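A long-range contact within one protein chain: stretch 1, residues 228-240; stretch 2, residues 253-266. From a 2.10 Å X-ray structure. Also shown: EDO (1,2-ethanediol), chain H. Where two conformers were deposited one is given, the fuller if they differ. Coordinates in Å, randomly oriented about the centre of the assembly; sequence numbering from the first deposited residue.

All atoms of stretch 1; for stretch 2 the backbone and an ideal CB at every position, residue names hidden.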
# COMPACT_ATOMS: atom_id res chain seq x y z
N PRO A 228 11.96 4.30 37.41
CA PRO A 228 13.30 3.80 37.68
C PRO A 228 13.99 3.42 36.38
O PRO A 228 13.37 2.85 35.48
CB PRO A 228 13.06 2.56 38.55
CG PRO A 228 11.72 2.83 39.22
CD PRO A 228 10.92 3.59 38.19
N VAL A 229 15.28 3.72 36.31
CA VAL A 229 16.08 3.49 35.11
C VAL A 229 17.37 2.79 35.53
O VAL A 229 18.03 3.23 36.48
CB VAL A 229 16.42 4.80 34.38
CG1 VAL A 229 17.39 4.51 33.23
CG2 VAL A 229 15.20 5.50 33.85
N SER A 230 17.72 1.71 34.83
CA SER A 230 19.02 1.06 34.94
C SER A 230 19.79 1.23 33.63
O SER A 230 19.37 0.75 32.57
CB SER A 230 18.84 -0.40 35.28
OG SER A 230 20.09 -1.04 35.51
N LEU A 231 20.92 1.91 33.70
CA LEU A 231 21.77 2.15 32.55
C LEU A 231 23.09 1.38 32.61
O LEU A 231 23.88 1.52 33.56
CB LEU A 231 22.03 3.64 32.39
CG LEU A 231 22.97 4.04 31.26
CD1 LEU A 231 22.48 3.69 29.85
CD2 LEU A 231 23.19 5.52 31.39
N VAL A 232 23.37 0.62 31.55
CA VAL A 232 24.64 -0.10 31.40
C VAL A 232 25.51 0.66 30.43
O VAL A 232 25.07 1.06 29.34
CB VAL A 232 24.43 -1.55 30.95
CG1 VAL A 232 25.76 -2.14 30.44
CG2 VAL A 232 23.86 -2.35 32.11
N LEU A 233 26.77 0.86 30.82
CA LEU A 233 27.74 1.66 30.09
C LEU A 233 28.92 0.77 29.76
O LEU A 233 29.54 0.23 30.67
CB LEU A 233 28.20 2.85 30.93
CG LEU A 233 27.02 3.76 31.27
CD1 LEU A 233 27.32 4.60 32.47
CD2 LEU A 233 26.71 4.60 30.04
N ALA A 234 29.14 0.55 28.47
CA ALA A 234 30.22 -0.30 27.95
C ALA A 234 31.53 0.48 28.08
O ALA A 234 31.57 1.57 27.56
CB ALA A 234 29.95 -0.68 26.53
N GLU A 235 32.59 -0.14 28.59
CA GLU A 235 33.88 0.71 28.75
C GLU A 235 34.47 1.36 27.41
O GLU A 235 35.02 2.47 27.20
CB GLU A 235 34.99 -0.26 29.14
CG GLU A 235 36.32 0.42 29.39
CD GLU A 235 37.40 -0.45 30.02
OE1 GLU A 235 38.55 0.02 30.12
OE2 GLU A 235 37.09 -1.58 30.42
N GLN A 236 34.29 0.57 26.36
CA GLN A 236 34.69 0.88 24.97
C GLN A 236 33.50 1.27 24.09
O GLN A 236 33.68 1.30 22.89
CB GLN A 236 35.48 -0.30 24.43
CG GLN A 236 36.93 -0.24 24.87
CD GLN A 236 37.72 -1.38 24.32
OE1 GLN A 236 37.70 -2.48 24.85
NE2 GLN A 236 38.43 -1.13 23.23
N GLY A 237 32.33 1.59 24.65
CA GLY A 237 31.18 2.02 23.89
C GLY A 237 30.96 3.52 23.92
O GLY A 237 31.90 4.30 23.71
N MET A 238 29.72 3.92 24.23
CA MET A 238 29.28 5.33 24.21
C MET A 238 30.23 6.32 24.88
O MET A 238 30.55 7.36 24.30
CB MET A 238 27.92 5.40 24.91
CG MET A 238 27.44 6.79 25.33
SD MET A 238 25.65 6.76 25.73
CE MET A 238 25.62 5.92 27.29
N LEU A 239 30.62 6.04 26.12
CA LEU A 239 31.40 7.01 26.89
C LEU A 239 32.81 7.19 26.35
O LEU A 239 33.38 8.29 26.40
CB LEU A 239 31.44 6.57 28.35
CG LEU A 239 30.16 6.86 29.13
CD1 LEU A 239 30.43 6.77 30.64
CD2 LEU A 239 29.57 8.23 28.79
N ALA A 240 33.42 6.11 25.85
CA ALA A 240 34.70 6.24 25.16
C ALA A 240 34.57 7.12 23.92
O ALA A 240 35.53 7.81 23.55
CB ALA A 240 35.23 4.86 24.78
N UNK A 253 19.07 10.66 37.84
CA UNK A 253 18.89 9.66 38.89
C UNK A 253 18.92 8.24 38.38
O UNK A 253 18.41 7.35 39.07
CB UNK A 253 17.57 9.90 39.62
N UNK A 254 19.48 7.98 37.19
CA UNK A 254 19.54 6.61 36.70
C UNK A 254 20.59 5.81 37.47
O UNK A 254 21.66 6.33 37.79
CB UNK A 254 19.85 6.59 35.20
N UNK A 255 20.29 4.53 37.75
CA UNK A 255 21.33 3.61 38.20
C UNK A 255 22.31 3.34 37.05
O UNK A 255 21.90 3.14 35.90
CB UNK A 255 20.71 2.30 38.71
N UNK A 256 23.61 3.38 37.34
CA UNK A 256 24.64 3.26 36.31
C UNK A 256 25.52 2.07 36.65
O UNK A 256 25.94 1.92 37.80
CB UNK A 256 25.47 4.54 36.20
N UNK A 257 25.78 1.22 35.67
CA UNK A 257 26.68 0.09 35.86
C UNK A 257 27.71 0.11 34.74
O UNK A 257 27.36 0.08 33.55
CB UNK A 257 25.92 -1.24 35.88
N UNK A 258 28.97 0.24 35.12
CA UNK A 258 30.07 0.31 34.17
C UNK A 258 30.58 -1.09 33.96
O UNK A 258 30.96 -1.76 34.93
CB UNK A 258 31.18 1.24 34.65
N UNK A 259 30.60 -1.55 32.71
CA UNK A 259 31.04 -2.91 32.46
C UNK A 259 32.00 -2.93 31.29
O UNK A 259 32.03 -2.02 30.46
CB UNK A 259 29.85 -3.83 32.20
N UNK A 260 32.82 -3.96 31.20
CA UNK A 260 33.80 -4.02 30.11
C UNK A 260 33.12 -4.33 28.79
O UNK A 260 31.97 -4.81 28.73
CB UNK A 260 34.87 -5.07 30.40
N UNK A 261 33.83 -4.05 27.71
CA UNK A 261 33.43 -4.53 26.40
C UNK A 261 33.06 -3.39 25.49
O UNK A 261 33.20 -2.21 25.84
CB UNK A 261 32.26 -5.51 26.52
N UNK A 262 32.55 -3.76 24.32
CA UNK A 262 32.14 -2.79 23.32
C UNK A 262 30.67 -2.41 23.40
O UNK A 262 29.93 -2.79 24.30
CB UNK A 262 32.44 -3.34 21.92
N UNK A 263 30.24 -1.64 22.39
CA UNK A 263 28.87 -1.16 22.32
C UNK A 263 27.83 -2.28 22.31
O UNK A 263 26.71 -2.11 22.83
CB UNK A 263 28.70 -0.29 21.07
N UNK A 264 28.18 -3.44 21.77
CA UNK A 264 27.32 -4.62 21.77
C UNK A 264 27.70 -5.61 22.85
O UNK A 264 27.58 -6.81 22.65
CB UNK A 264 27.37 -5.31 20.40
N UNK A 265 28.11 -5.12 24.03
CA UNK A 265 28.68 -6.03 25.03
C UNK A 265 27.73 -7.15 25.41
O UNK A 265 28.18 -8.23 25.82
CB UNK A 265 29.07 -5.25 26.29
N UNK A 266 26.43 -6.91 25.37
CA UNK A 266 25.37 -7.89 25.73
C UNK A 266 25.29 -9.01 24.70
O UNK A 266 24.75 -10.02 25.02
CB UNK A 266 24.01 -7.20 25.84
C1 EDO H . 16.08 3.35 39.66
O1 EDO H . 15.66 3.32 41.00
C2 EDO H . 16.90 4.53 39.34
O2 EDO H . 16.38 5.44 38.44

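Position 253 has nothing of stretch 1 within 5.5 Å of its ideal CB, so many residues would fit. It is Pro253, whose O accepts a hydrogen bond from the ethanediol.

At 254 the CB points sideways, 3.8 Å from Val229 CG1 and 4.6 Å from Leu231 CB. These neighbours favour an apolar side chain, aliphatic or aromatic. Phe254 is found. Val229 CG1 lies over one ring face, 3.8 Å from the ring centroid, a CH-pi contact.

At 255 the N donates to Val229 O (2.9 Å) and the O accepts from Leu231 N (2.7 Å). The CB lies on the sheet face of Ser230, whose hydroxyl suits a polar partner, though small residues would also fit. Glu255 reaches it through a water, which lies 2.7 Å from Ser230 OG and donates to Glu255 OE1 (2.6 Å).

Position 256 turns to the face of Leu231 and Leu233, its CB 4.2 Å from Leu233 CD1. An apolar residue or a long chain with an aliphatic stem would suit. In Arg256 the CB makes this contact while the end leads away.

At 257 the backbone bonds to Leu231 O and Leu233 N. The CB is 4.4 Å from Val232 CG2, with Ser230 OG on the same face, so apolar or polar residues are possible. His257 ND1 is 4.4 Å from Ser230 OG, too far for a hydrogen bond.

Position 258 shares the face of Leu233, and a medium or large side chain could lean back over that leucine. His258 does so: its NE2 comes 3.6 Å from Leu233 CD1.

At 259 the N donates to Leu233 O (2.9 Å) and the O accepts from Glu235 N (2.7 Å). Val232 CG1, 4.8 Å from the CB, invites an aliphatic residue. Leu259 CD1 packs 4.0 Å from Val232 CG1.

Position 260 points away and tolerates much; Pro260 is found.

At 261 phi is 114° and psi -173°. A CB would jam against the preceding carbonyl, so glycine is called for. Gly261 O accepts from Gln236 N (3.0 Å).

Position 262 has room for a CB, so Gly262 is not forced by space. Gly262 O lies 3.1 Å from Ala234 CB.

At 263 the CB is 4.4 Å from Gly237 CA; several residues would fit. His263 is found.

Position 265 points toward Ala234 CB, 4.7 Å from its own CB, favouring an apolar residue. Leu265 places CD1 4.1 Å from Val232 CG1 and CD2 4.2 Å from Ala234 CB.

Positions 264 and 266 make no contact with stretch 1; they are His264 and His266.

Stretch 2 (253-266) PFERHHLPGGHHLH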
# COMPACT_ATOMS: atom_id res chain seq x y z
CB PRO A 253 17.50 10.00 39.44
CG PRO A 253 16.75 10.46 38.18
CD PRO A 253 17.81 11.31 37.46
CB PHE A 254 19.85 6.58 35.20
CG PHE A 254 18.93 7.43 34.35
CD1 PHE A 254 17.68 7.82 34.80
CD2 PHE A 254 19.31 7.82 33.08
CE1 PHE A 254 16.85 8.60 34.03
CE2 PHE A 254 18.47 8.59 32.29
CZ PHE A 254 17.25 8.97 32.76
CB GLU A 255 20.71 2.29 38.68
CG GLU A 255 19.68 2.42 39.84
CD GLU A 255 18.97 1.09 40.17
OE1 GLU A 255 19.62 0.04 40.12
OE2 GLU A 255 17.74 1.08 40.48
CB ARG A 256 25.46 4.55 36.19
CG ARG A 256 24.69 5.79 35.77
CD ARG A 256 25.58 7.08 35.67
NE ARG A 256 26.40 7.30 36.87
CZ ARG A 256 26.04 8.01 37.95
NH1 ARG A 256 24.86 8.61 38.04
NH2 ARG A 256 26.87 8.11 38.98
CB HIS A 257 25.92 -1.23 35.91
CG HIS A 257 25.25 -1.47 37.23
ND1 HIS A 257 24.03 -0.92 37.57
CD2 HIS A 257 25.68 -2.13 38.34
CE1 HIS A 257 23.73 -1.25 38.81
NE2 HIS A 257 24.70 -2.00 39.29
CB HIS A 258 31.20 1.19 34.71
CG HIS A 258 30.81 2.61 34.79
ND1 HIS A 258 30.20 3.14 35.91
CD2 HIS A 258 30.83 3.59 33.86
CE1 HIS A 258 29.92 4.41 35.68
NE2 HIS A 258 30.28 4.70 34.44
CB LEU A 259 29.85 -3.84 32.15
CG LEU A 259 28.89 -4.14 33.30
CD1 LEU A 259 27.63 -4.83 32.76
CD2 LEU A 259 29.60 -5.01 34.29
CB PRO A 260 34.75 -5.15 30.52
CG PRO A 260 34.02 -5.93 31.52
CD PRO A 260 32.88 -5.14 32.09
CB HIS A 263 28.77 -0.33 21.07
CG HIS A 263 27.44 0.30 20.86
ND1 HIS A 263 26.85 1.12 21.80
CD2 HIS A 263 26.60 0.26 19.81
CE1 HIS A 263 25.71 1.58 21.32
NE2 HIS A 263 25.53 1.07 20.12
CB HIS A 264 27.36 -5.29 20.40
CG HIS A 264 26.54 -4.59 19.37
ND1 HIS A 264 26.95 -3.43 18.75
CD2 HIS A 264 25.31 -4.87 18.86
CE1 HIS A 264 26.03 -3.03 17.89
NE2 HIS A 264 25.02 -3.89 17.95
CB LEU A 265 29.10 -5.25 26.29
CG LEU A 265 28.01 -4.81 27.25
CD1 LEU A 265 28.69 -4.28 28.54
CD2 LEU A 265 27.11 -3.73 26.65
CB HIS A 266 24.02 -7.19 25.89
CG HIS A 266 23.48 -6.69 24.61
ND1 HIS A 266 24.08 -5.72 23.91
CD2 HIS A 266 22.41 -7.04 23.89
CE1 HIS A 266 23.40 -5.48 22.83
NE2 HIS A 266 22.38 -6.26 22.80
O HOH W 1 20.47 -1.47 38.17
O HOH W 2 36.65 -3.11 28.13
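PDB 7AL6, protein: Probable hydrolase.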